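Local atomic coordinates of secreted effector protein sseI (PDB entry 4G29), a protein that serves Salmonella as a secreted virulence factor, its catalytic domain belonging to the cysteine protease superfamily and probably acting through a papain-like active site. Residues 43-48 against 95-100; 47-52 against 81-86; 136-141 against 145-150. All coordinates share one frame; numbering follows the deposited sequence.

Interaction 1: 43-48 against 95-100; sequences ESLMTP and DVSAHQ
Leu45 reaches from helix 42-55 with one branch, CD1, and lays it over two neighbouring side chains of the turn that follows strand 90-95. CD1 lies 3.9 Å from CB of Ser97 and 4.1 Å from CG2 of Val96, the two side chains of Leu45 and Val96 meeting at a slant. The torsion that sets CG of Leu45 beside its own backbone N (chi1 -74°) points the branched end at the turn. All three residues are buried, and the contact across the segments is purely van der Waals.

The loop has bonds of its own. It starts as a type I beta turn from Asp95 to Ala98, and His99 turns its ring edge back to the turn: NE2 of His99 donates to the O of Val96 at 3.2 Å, the acceptor lying in the ring plane while the donor sits above the carbonyl plane.

Asp95 OD1 accepts a bond from His80, and with Cys42 these two have the charge-relay geometry of a Cys-His-Asp triad, consistent with a cysteine protease-like active site. Ser97 packs on Cys42 and His80, Val96 on Val49, so the turn, at the end of strand 90-95, packs against helix 42-55 and His80 of strand 78-87.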
ATOM      1  N   GLU A  43       5.910  -3.157  -6.707  1.00 22.26           N
ATOM      2  CA  GLU A  43       6.394  -4.467  -6.285  1.00 22.69           C
ATOM      3  C   GLU A  43       7.925  -4.421  -6.087  1.00 20.92           C
ATOM      4  O   GLU A  43       8.482  -4.949  -5.067  1.00 18.80           O
ATOM      5  CB  GLU A  43       5.938  -5.552  -7.280  1.00 25.17           C
ATOM      6  CG  GLU A  43       6.065  -6.857  -6.756  1.00 29.75           C
ATOM      7  CD  GLU A  43       5.430  -7.897  -7.661  1.00 27.81           C
ATOM      8  OE1 GLU A  43       6.213  -8.763  -7.990  1.00 28.91           O
ATOM      9  OE2 GLU A  43       4.226  -7.876  -7.999  1.00 30.27           O
ATOM     10  N   SER A  44       8.621  -3.764  -7.028  1.00 20.61           N
ATOM     11  CA  SER A  44      10.101  -3.699  -6.994  1.00 20.32           C
ATOM     12  C   SER A  44      10.628  -2.832  -5.829  1.00 19.30           C
ATOM     13  O   SER A  44      11.803  -2.891  -5.513  1.00 21.41           O
ATOM     14  CB  SER A  44      10.699  -3.192  -8.337  1.00 22.24           C
ATOM     15  OG  SER A  44      10.541  -1.783  -8.504  1.00 22.08           O
ATOM     16  N   LEU A  45       9.773  -1.951  -5.285  1.00 18.37           N
ATOM     17  CA  LEU A  45      10.154  -1.080  -4.187  1.00 17.17           C
ATOM     18  C   LEU A  45      10.053  -1.793  -2.839  1.00 18.00           C
ATOM     19  O   LEU A  45      10.593  -1.257  -1.849  1.00 18.21           O
ATOM     20  CB  LEU A  45       9.340   0.209  -4.181  1.00 17.38           C
ATOM     21  CG  LEU A  45       9.696   1.229  -5.235  1.00 21.44           C
ATOM     22  CD1 LEU A  45       8.553   2.251  -5.463  1.00 21.41           C
ATOM     23  CD2 LEU A  45      11.010   1.955  -4.952  1.00 24.38           C
HETATM   24  N   MSE A  46       9.417  -2.961  -2.744  1.00 17.08           N
HETATM   25  CA  MSE A  46       9.244  -3.595  -1.431  1.00 17.12           C
HETATM   26  C   MSE A  46      10.581  -3.860  -0.733  1.00 17.61           C
HETATM   27  O   MSE A  46      10.790  -3.470   0.425  1.00 18.22           O
HETATM   28  CB  MSE A  46       8.419  -4.892  -1.504  1.00 17.55           C
HETATM   29  CG  MSE A  46       6.914  -4.601  -1.692  1.00 19.01           C
HETATM   30 SE   MSE A  46       5.850  -6.255  -1.388  1.00 24.12          SE
HETATM   31  CE  MSE A  46       6.169  -6.963  -3.199  1.00 18.44           C
ATOM     32  N   THR A  47      11.484  -4.551  -1.433  1.00 18.45           N
ATOM     33  CA  THR A  47      12.745  -4.961  -0.834  1.00 19.08           C
ATOM     34  C   THR A  47      13.572  -3.734  -0.445  1.00 18.44           C
ATOM     35  O   THR A  47      14.042  -3.623   0.716  1.00 18.94           O
ATOM     36  CB  THR A  47      13.461  -5.962  -1.715  1.00 20.22           C
ATOM     37  OG1 THR A  47      12.704  -7.179  -1.699  1.00 22.23           O
ATOM     38  CG2 THR A  47      14.907  -6.184  -1.258  1.00 22.03           C
ATOM     39  N   PRO A  48      13.748  -2.762  -1.381  1.00 20.25           N
ATOM     40  CA  PRO A  48      14.555  -1.634  -0.995  1.00 20.72           C
ATOM     41  C   PRO A  48      14.009  -0.812   0.168  1.00 20.27           C
ATOM     42  O   PRO A  48      14.753  -0.413   1.075  1.00 20.01           O
ATOM     43  CB  PRO A  48      14.610  -0.773  -2.253  1.00 22.37           C
ATOM     44  CG  PRO A  48      14.052  -1.595  -3.352  1.00 21.47           C
ATOM     45  CD  PRO A  48      13.516  -2.847  -2.839  1.00 18.95           C
ATOM     46  N   ASP A  95       4.600   3.895   1.896  1.00 17.89           N
ATOM     47  CA  ASP A  95       3.906   3.628   0.652  1.00 17.62           C
ATOM     48  C   ASP A  95       4.297   4.710  -0.335  1.00 17.16           C
ATOM     49  O   ASP A  95       3.506   5.602  -0.666  1.00 17.64           O
ATOM     50  CB  ASP A  95       2.390   3.599   0.926  1.00 18.42           C
ATOM     51  CG  ASP A  95       1.541   3.220  -0.292  1.00 19.90           C
ATOM     52  OD1 ASP A  95       2.095   2.968  -1.368  1.00 18.29           O
ATOM     53  OD2 ASP A  95       0.288   3.190  -0.122  1.00 18.64           O
ATOM     54  N   VAL A  96       5.548   4.627  -0.764  1.00 17.98           N
ATOM     55  CA  VAL A  96       6.175   5.659  -1.567  1.00 18.27           C
ATOM     56  C   VAL A  96       5.771   5.653  -3.062  1.00 20.01           C
ATOM     57  O   VAL A  96       6.217   6.512  -3.800  1.00 21.19           O
ATOM     58  CB  VAL A  96       7.711   5.716  -1.391  1.00 20.24           C
ATOM     59  CG1 VAL A  96       8.123   5.809   0.116  1.00 21.49           C
ATOM     60  CG2 VAL A  96       8.411   4.514  -2.008  1.00 18.27           C
ATOM     61  N   SER A  97       4.925   4.715  -3.476  1.00 18.12           N
ATOM     62  CA  SER A  97       4.375   4.706  -4.827  1.00 19.98           C
ATOM     63  C   SER A  97       2.849   4.841  -4.870  1.00 18.75           C
ATOM     64  O   SER A  97       2.238   4.571  -5.907  1.00 18.59           O
ATOM     65  CB  SER A  97       4.828   3.482  -5.588  1.00 19.43           C
ATOM     66  OG  SER A  97       4.312   2.282  -5.074  1.00 22.66           O
ATOM     67  N   ALA A  98       2.236   5.298  -3.776  1.00 19.85           N
ATOM     68  CA  ALA A  98       0.767   5.426  -3.671  1.00 18.67           C
ATOM     69  C   ALA A  98       0.222   6.297  -4.795  1.00 20.38           C
ATOM     70  O   ALA A  98      -0.867   6.076  -5.336  1.00 21.83           O
ATOM     71  CB  ALA A  98       0.371   6.061  -2.264  1.00 18.81           C
ATOM     72  N   HIS A  99       0.982   7.326  -5.102  1.00 20.39           N
ATOM     73  CA  HIS A  99       0.585   8.293  -6.105  1.00 22.08           C
ATOM     74  C   HIS A  99       0.534   7.759  -7.514  1.00 24.15           C
ATOM     75  O   HIS A  99       0.096   8.516  -8.431  1.00 25.60           O
ATOM     76  CB  HIS A  99       1.403   9.572  -6.083  1.00 24.05           C
ATOM     77  CG  HIS A  99       2.864   9.320  -6.098  1.00 20.77           C
ATOM     78  ND1 HIS A  99       3.706   9.822  -7.068  1.00 26.58           N
ATOM     79  CD2 HIS A  99       3.612   8.526  -5.318  1.00 17.41           C
ATOM     80  CE1 HIS A  99       4.943   9.419  -6.797  1.00 22.12           C
ATOM     81  NE2 HIS A  99       4.901   8.612  -5.754  1.00 24.84           N
ATOM     82  N   GLN A 100       0.893   6.489  -7.710  1.00 23.70           N
ATOM     83  CA  GLN A 100       0.584   5.843  -8.993  1.00 25.34           C
ATOM     84  C   GLN A 100      -0.922   5.893  -9.338  1.00 25.93           C
ATOM     85  O   GLN A 100      -1.277   5.771 -10.490  1.00 28.20           O
ATOM     86  CB  GLN A 100       1.128   4.433  -9.102  1.00 25.05           C
ATOM     87  CG  GLN A 100       0.396   3.385  -8.322  1.00 24.10           C
ATOM     88  CD  GLN A 100       0.617   1.965  -8.804  1.00 28.27           C
ATOM     89  OE1 GLN A 100       0.785   1.720 -10.005  1.00 29.63           O
ATOM     90  NE2 GLN A 100       0.492   0.995  -7.883  1.00 28.13           N
TER

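Interaction 2: 47-52 against 81-86; sequences TPVSNF and FAVVGN
Val83 meets Val49 where helix 42-55 packs on the antiparallel sheet, the helix-on-sheet core of a papain-like fold. The helix begins at Cys42, and strand 78-87 itself carries His80.

Apolar packing makes the whole contact. Val83 points at the helix and takes the largest share of the buried surface. Its two methyls divide the work: CG2 lies 3.9 Å from CG1 of Val49, and CG1 lies 4.2 Å from CA of Ser50. The two valines run past each other in opposite directions. In Val49 the touching branch is the one anti to the backbone N (chi1 170°), which carries CG1 out toward the strand; the same methyl is also 4.0 Å from CB of Val83.

The polar bonds run within the helix or to neighbouring strands, not between the two segments. In the helix, N of Asn51 bonds to O of Thr47 and N of Phe52 to O of Pro48. The strand is hydrogen-bonded on both flanks, Val83 pairing with Phe94 and Val84 with Arg62.

Ile61 and Phe94 extend the apolar layer around the two valines, and Met53 adds a further helix side chain over Val83. CB of Ser50 stands 4.2 Å from CG1 of Val83, with its OG turned to Tyr63 for a hydrogen bond between the two hydroxyls.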
ATOM      1  N   THR A  47      11.484  -4.551  -1.433  1.00 18.45           N
ATOM      2  CA  THR A  47      12.745  -4.961  -0.834  1.00 19.08           C
ATOM      3  C   THR A  47      13.572  -3.734  -0.445  1.00 18.44           C
ATOM      4  O   THR A  47      14.042  -3.623   0.716  1.00 18.94           O
ATOM      5  CB  THR A  47      13.461  -5.962  -1.715  1.00 20.22           C
ATOM      6  OG1 THR A  47      12.704  -7.179  -1.699  1.00 22.23           O
ATOM      7  CG2 THR A  47      14.907  -6.184  -1.258  1.00 22.03           C
ATOM      8  N   PRO A  48      13.748  -2.762  -1.381  1.00 20.25           N
ATOM      9  CA  PRO A  48      14.555  -1.634  -0.995  1.00 20.72           C
ATOM     10  C   PRO A  48      14.009  -0.812   0.168  1.00 20.27           C
ATOM     11  O   PRO A  48      14.753  -0.413   1.075  1.00 20.01           O
ATOM     12  CB  PRO A  48      14.610  -0.773  -2.253  1.00 22.37           C
ATOM     13  CG  PRO A  48      14.052  -1.595  -3.352  1.00 21.47           C
ATOM     14  CD  PRO A  48      13.516  -2.847  -2.839  1.00 18.95           C
ATOM     15  N   VAL A  49      12.706  -0.586   0.170  1.00 19.58           N
ATOM     16  CA  VAL A  49      12.048   0.107   1.280  1.00 17.92           C
ATOM     17  C   VAL A  49      12.173  -0.660   2.586  1.00 19.14           C
ATOM     18  O   VAL A  49      12.445  -0.014   3.654  1.00 19.30           O
ATOM     19  CB  VAL A  49      10.576   0.483   0.942  1.00 18.45           C
ATOM     20  CG1 VAL A  49       9.786   0.988   2.179  1.00 19.85           C
ATOM     21  CG2 VAL A  49      10.577   1.530  -0.154  1.00 19.82           C
ATOM     22  N   SER A  50      11.960  -1.971   2.568  1.00 19.14           N
ATOM     23  CA  SER A  50      12.202  -2.800   3.771  1.00 19.05           C
ATOM     24  C   SER A  50      13.645  -2.669   4.273  1.00 20.30           C
ATOM     25  O   SER A  50      13.885  -2.499   5.487  1.00 20.89           O
ATOM     26  CB  SER A  50      11.900  -4.270   3.451  1.00 20.82           C
ATOM     27  OG  SER A  50      12.223  -5.084   4.566  1.00 25.90           O
ATOM     28  N   ASN A  51      14.630  -2.784   3.363  1.00 18.81           N
ATOM     29  CA  ASN A  51      16.030  -2.616   3.783  1.00 21.39           C
ATOM     30  C   ASN A  51      16.243  -1.265   4.469  1.00 21.46           C
ATOM     31  O   ASN A  51      16.946  -1.174   5.466  1.00 22.19           O
ATOM     32  CB  ASN A  51      16.953  -2.725   2.570  1.00 21.79           C
ATOM     33  CG  ASN A  51      17.034  -4.135   2.009  1.00 21.23           C
ATOM     34  OD1 ASN A  51      16.515  -5.102   2.606  1.00 22.69           O
ATOM     35  ND2 ASN A  51      17.666  -4.270   0.847  1.00 20.69           N
ATOM     36  N   PHE A  52      15.676  -0.225   3.873  1.00 21.01           N
ATOM     37  CA  PHE A  52      15.765   1.129   4.402  1.00 20.94           C
ATOM     38  C   PHE A  52      15.199   1.212   5.825  1.00 21.75           C
ATOM     39  O   PHE A  52      15.832   1.738   6.745  1.00 24.88           O
ATOM     40  CB  PHE A  52      15.063   2.131   3.489  1.00 20.82           C
ATOM     41  CG  PHE A  52      15.163   3.540   3.980  1.00 22.76           C
ATOM     42  CD1 PHE A  52      16.292   4.292   3.735  1.00 26.17           C
ATOM     43  CD2 PHE A  52      14.148   4.098   4.757  1.00 26.21           C
ATOM     44  CE1 PHE A  52      16.376   5.595   4.226  1.00 29.06           C
ATOM     45  CE2 PHE A  52      14.259   5.379   5.276  1.00 25.66           C
ATOM     46  CZ  PHE A  52      15.354   6.122   4.988  1.00 28.06           C
ATOM     47  N   PHE A  81       1.194  -2.491  -3.328  1.00 15.16           N
ATOM     48  CA  PHE A  81       2.075  -2.996  -2.257  1.00 16.31           C
ATOM     49  C   PHE A  81       2.675  -1.881  -1.435  1.00 17.30           C
ATOM     50  O   PHE A  81       3.137  -0.861  -1.967  1.00 18.88           O
ATOM     51  CB  PHE A  81       3.179  -3.901  -2.809  1.00 17.39           C
ATOM     52  CG  PHE A  81       2.639  -5.088  -3.560  1.00 16.01           C
ATOM     53  CD1 PHE A  81       2.283  -6.227  -2.891  1.00 15.27           C
ATOM     54  CD2 PHE A  81       2.498  -5.041  -4.921  1.00 17.40           C
ATOM     55  CE1 PHE A  81       1.758  -7.277  -3.553  1.00 18.67           C
ATOM     56  CE2 PHE A  81       1.961  -6.135  -5.578  1.00 17.92           C
ATOM     57  CZ  PHE A  81       1.593  -7.210  -4.894  1.00 18.80           C
ATOM     58  N   ALA A  82       2.723  -2.089  -0.130  1.00 16.38           N
ATOM     59  CA  ALA A  82       3.363  -1.140   0.751  1.00 17.35           C
ATOM     60  C   ALA A  82       4.190  -1.945   1.778  1.00 17.06           C
ATOM     61  O   ALA A  82       4.056  -3.162   1.842  1.00 18.48           O
ATOM     62  CB  ALA A  82       2.318  -0.237   1.474  1.00 18.73           C
ATOM     63  N   VAL A  83       4.930  -1.256   2.615  1.00 17.42           N
ATOM     64  CA  VAL A  83       5.741  -1.933   3.660  1.00 17.35           C
ATOM     65  C   VAL A  83       5.382  -1.348   5.024  1.00 17.63           C
ATOM     66  O   VAL A  83       5.236  -0.132   5.159  1.00 17.59           O
ATOM     67  CB  VAL A  83       7.261  -1.842   3.353  1.00 18.41           C
ATOM     68  CG1 VAL A  83       8.072  -2.693   4.301  1.00 20.04           C
ATOM     69  CG2 VAL A  83       7.583  -2.252   1.879  1.00 19.45           C
ATOM     70  N   VAL A  84       5.202  -2.222   6.008  1.00 19.03           N
ATOM     71  CA  VAL A  84       4.761  -1.839   7.344  1.00 19.18           C
ATOM     72  C   VAL A  84       5.850  -2.218   8.343  1.00 20.59           C
ATOM     73  O   VAL A  84       6.489  -3.290   8.243  1.00 19.52           O
ATOM     74  CB  VAL A  84       3.500  -2.626   7.750  1.00 19.26           C
ATOM     75  CG1 VAL A  84       2.864  -2.011   8.984  1.00 19.05           C
ATOM     76  CG2 VAL A  84       2.550  -2.780   6.600  1.00 22.78           C
ATOM     77  N   GLY A  85       6.070  -1.359   9.327  1.00 21.16           N
ATOM     78  CA  GLY A  85       7.039  -1.675  10.374  1.00 22.85           C
ATOM     79  C   GLY A  85       6.714  -0.991  11.685  1.00 23.52           C
ATOM     80  O   GLY A  85       6.055   0.057  11.724  1.00 21.54           O
ATOM     81  N   ASN A  86       7.181  -1.625  12.750  1.00 25.27           N
ATOM     82  CA  ASN A  86       7.004  -1.152  14.098  1.00 27.88           C
ATOM     83  C   ASN A  86       8.130  -0.213  14.498  1.00 28.99           C
ATOM     84  O   ASN A  86       9.293  -0.486  14.249  1.00 28.78           O
ATOM     85  CB  ASN A  86       7.013  -2.324  15.080  1.00 30.52           C
ATOM     86  CG  ASN A  86       7.130  -1.870  16.550  1.00 34.34           C
ATOM     87  OD1 ASN A  86       8.170  -2.046  17.209  1.00 41.13           O
ATOM     88  ND2 ASN A  86       6.073  -1.274  17.058  1.00 35.37           N
TER

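Interaction 3: 136-141 against 145-150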
ATOM      1  N   THR A 136      -3.653  -7.792   3.006  1.00 17.22           N
ATOM      2  CA  THR A 136      -3.152  -8.759   3.919  1.00 17.95           C
ATOM      3  C   THR A 136      -1.650  -8.426   4.103  1.00 19.05           C
ATOM      4  O   THR A 136      -1.005  -8.044   3.138  1.00 17.72           O
ATOM      5  CB  THR A 136      -3.275 -10.215   3.370  1.00 19.03           C
ATOM      6  OG1 THR A 136      -4.621 -10.502   2.996  1.00 20.63           O
ATOM      7  CG2 THR A 136      -2.708 -11.274   4.381  1.00 21.29           C
ATOM      8  N   ASP A 137      -1.156  -8.495   5.341  1.00 18.41           N
ATOM      9  CA  ASP A 137       0.276  -8.410   5.641  1.00 18.74           C
ATOM     10  C   ASP A 137       0.963  -9.771   5.658  1.00 20.61           C
ATOM     11  O   ASP A 137       0.436 -10.766   6.215  1.00 21.75           O
ATOM     12  CB  ASP A 137       0.501  -7.671   6.975  1.00 19.27           C
ATOM     13  CG  ASP A 137       0.071  -6.223   6.952  1.00 20.85           C
ATOM     14  OD1 ASP A 137       0.060  -5.615   5.890  1.00 19.75           O
ATOM     15  OD2 ASP A 137      -0.261  -5.677   8.033  1.00 20.69           O
ATOM     16  N   PHE A 138       2.180  -9.802   5.114  1.00 19.47           N
ATOM     17  CA  PHE A 138       2.963 -11.026   4.945  1.00 20.62           C
ATOM     18  C   PHE A 138       4.363 -10.797   5.465  1.00 22.50           C
ATOM     19  O   PHE A 138       4.878  -9.673   5.470  1.00 21.71           O
ATOM     20  CB  PHE A 138       3.042 -11.401   3.459  1.00 20.87           C
ATOM     21  CG  PHE A 138       1.738 -11.665   2.837  1.00 20.24           C
ATOM     22  CD1 PHE A 138       1.231 -12.947   2.824  1.00 24.21           C
ATOM     23  CD2 PHE A 138       1.009 -10.661   2.187  1.00 16.50           C
ATOM     24  CE1 PHE A 138       0.010 -13.222   2.231  1.00 24.56           C
ATOM     25  CE2 PHE A 138      -0.213 -10.989   1.566  1.00 17.84           C
ATOM     26  CZ  PHE A 138      -0.688 -12.223   1.610  1.00 19.42           C
ATOM     27  N   SER A 139       5.023 -11.874   5.872  1.00 22.94           N
ATOM     28  CA  SER A 139       6.397 -11.756   6.339  1.00 24.97           C
ATOM     29  C   SER A 139       7.371 -11.745   5.164  1.00 24.81           C
ATOM     30  O   SER A 139       8.524 -11.361   5.327  1.00 26.59           O
ATOM     31  CB  SER A 139       6.708 -12.914   7.304  1.00 27.45           C
ATOM     32  OG  SER A 139       6.727 -14.104   6.531  1.00 33.30           O
ATOM     33  N   ASN A 140       6.933 -12.141   3.965  1.00 23.29           N
ATOM     34  CA  ASN A 140       7.842 -12.316   2.835  1.00 25.03           C
ATOM     35  C   ASN A 140       7.283 -11.602   1.608  1.00 23.69           C
ATOM     36  O   ASN A 140       6.081 -11.716   1.343  1.00 22.68           O
ATOM     37  CB  ASN A 140       8.030 -13.824   2.582  1.00 27.08           C
ATOM     38  CG  ASN A 140       8.876 -14.114   1.364  1.00 31.43           C
ATOM     39  OD1 ASN A 140       8.412 -14.009   0.233  1.00 35.84           O
ATOM     40  ND2 ASN A 140      10.148 -14.478   1.590  1.00 42.05           N
ATOM     41  N   SER A 141       8.138 -10.840   0.901  1.00 23.42           N
ATOM     42  CA  SER A 141       7.666  -9.996  -0.180  1.00 22.36           C
ATOM     43  C   SER A 141       7.214 -10.821  -1.412  1.00 22.99           C
ATOM     44  O   SER A 141       6.286 -10.426  -2.132  1.00 21.19           O
ATOM     45  CB  SER A 141       8.696  -8.981  -0.610  1.00 23.19           C
ATOM     46  OG  SER A 141       9.831  -9.601  -1.193  1.00 22.58           O
ATOM     47  N   ALA A 145       3.520 -10.823  -3.142  1.00 19.35           N
ATOM     48  CA  ALA A 145       3.354 -10.581  -4.562  1.00 19.47           C
ATOM     49  C   ALA A 145       2.493 -11.682  -5.208  1.00 21.25           C
ATOM     50  O   ALA A 145       1.661 -11.421  -6.094  1.00 19.92           O
ATOM     51  CB  ALA A 145       4.749 -10.502  -5.212  1.00 19.82           C
ATOM     52  N   ASN A 146       2.720 -12.921  -4.773  1.00 22.21           N
ATOM     53  CA  ASN A 146       1.981 -14.057  -5.305  1.00 23.96           C
ATOM     54  C   ASN A 146       0.514 -14.068  -4.901  1.00 22.78           C
ATOM     55  O   ASN A 146      -0.343 -14.368  -5.731  1.00 25.26           O
ATOM     56  CB  ASN A 146       2.636 -15.381  -4.916  1.00 25.60           C
ATOM     57  CG  ASN A 146       1.796 -16.594  -5.380  1.00 31.45           C
ATOM     58  OD1 ASN A 146       1.067 -17.220  -4.575  1.00 37.54           O
ATOM     59  ND2 ASN A 146       1.819 -16.859  -6.685  1.00 32.42           N
ATOM     60  N   ALA A 147       0.241 -13.680  -3.650  1.00 21.99           N
ATOM     61  CA  ALA A 147      -1.093 -13.700  -3.095  1.00 21.79           C
ATOM     62  C   ALA A 147      -1.959 -12.586  -3.691  1.00 19.61           C
ATOM     63  O   ALA A 147      -3.167 -12.716  -3.800  1.00 22.69           O
ATOM     64  CB  ALA A 147      -1.032 -13.535  -1.533  1.00 20.26           C
ATOM     65  N   TYR A 148      -1.340 -11.470  -4.017  1.00 18.91           N
ATOM     66  CA  TYR A 148      -1.967 -10.279  -4.580  1.00 17.46           C
ATOM     67  C   TYR A 148      -1.461 -10.034  -5.985  1.00 19.13           C
ATOM     68  O   TYR A 148      -1.016  -8.957  -6.342  1.00 18.45           O
ATOM     69  CB  TYR A 148      -1.796  -9.024  -3.684  1.00 18.05           C
ATOM     70  CG  TYR A 148      -2.727  -9.074  -2.474  1.00 16.43           C
ATOM     71  CD1 TYR A 148      -2.403  -9.852  -1.379  1.00 18.52           C
ATOM     72  CD2 TYR A 148      -3.963  -8.367  -2.487  1.00 17.51           C
ATOM     73  CE1 TYR A 148      -3.321  -9.955  -0.294  1.00 17.55           C
ATOM     74  CE2 TYR A 148      -4.857  -8.433  -1.415  1.00 19.06           C
ATOM     75  CZ  TYR A 148      -4.525  -9.208  -0.325  1.00 17.36           C
ATOM     76  OH  TYR A 148      -5.443  -9.247   0.696  1.00 16.96           O
ATOM     77  N   ASP A 149      -1.590 -11.061  -6.819  1.00 18.31           N
ATOM     78  CA  ASP A 149      -1.039 -11.017  -8.182  1.00 19.43           C
ATOM     79  C   ASP A 149      -1.970 -10.347  -9.198  1.00 19.65           C
ATOM     80  O   ASP A 149      -3.024  -9.885  -8.845  1.00 19.77           O
ATOM     81  CB  ASP A 149      -0.618 -12.430  -8.618  1.00 20.38           C
ATOM     82  CG  ASP A 149      -1.781 -13.330  -9.025  1.00 21.13           C
ATOM     83  OD1 ASP A 149      -2.934 -12.887  -9.149  1.00 20.42           O
ATOM     84  OD2 ASP A 149      -1.505 -14.517  -9.292  1.00 24.00           O
ATOM     85  N   ALA A 150      -1.514 -10.285 -10.456  1.00 20.31           N
ATOM     86  CA  ALA A 150      -2.254  -9.612 -11.522  1.00 20.85           C
ATOM     87  C   ALA A 150      -2.801 -10.605 -12.533  1.00 20.90           C
ATOM     88  O   ALA A 150      -2.862 -10.303 -13.716  1.00 19.36           O
ATOM     89  CB  ALA A 150      -1.363  -8.588 -12.212  1.00 22.71           C
TER
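Tyr148 and Phe138 meet edge to edge at a slant: CE2 of Phe138 stands 3.8 Å from CE1 of Tyr148, each near the plane of the other ring. Thr136 crosses the tyrosine at about a right angle and takes its hydroxyl, OH of Tyr148 donating to OG1 of Thr136 at 2.7 Å. OG1 lies at the edge of the tyrosine ring, near its plane, and also bonds to the backbone O of Gly162, so the threonine hydroxyl joins both partners. Thr136 sets this atom beside its own N (chi1 -55°) and its methyl CG2 against a face of Phe138, 3.5 Å above the ring plane and offset toward the rim. From the helix, CB of Ala147 comes close to CZ of Phe138, 3.4 Å away and oblique to the ring.

Farther along, N of Ala145 bonds to O of Ser141 at 3.0 Å, the first turn of helix 141-147. Asn140 is the N-cap of this helix, its OD1 accepting from N of Ile143.

Strand 132-138 thus turns through a short loop into the capped helix, which folds back so that its last turn and Tyr148 cover the strand end: a beta-alpha unit with an N-capped helix, on the strand next to the outermost one, 164-165, of this papain-like domain.

Interactions 1 and 2 are core contacts and share helix 42-55: its start packs on the loop after strand 90-95, its middle on strand 78-87, and O of Met46 lies 3.7 Å from CG2 of Val83, between them. Both are van der Waals contacts of aliphatic side chains and serine carbons. Interaction 3 lies at the surface and differs in chemistry, combining a hydroxyl pair, two rings and a helix bond. It still reaches the same sheet, through strand 132-138, and touches the others: CZ of Phe81 comes within 3.5 Å of O of Tyr148. CE of Met46 lies 3.6 Å from O of Ser141, so the start of helix 141-147 packs beside helix 42-55.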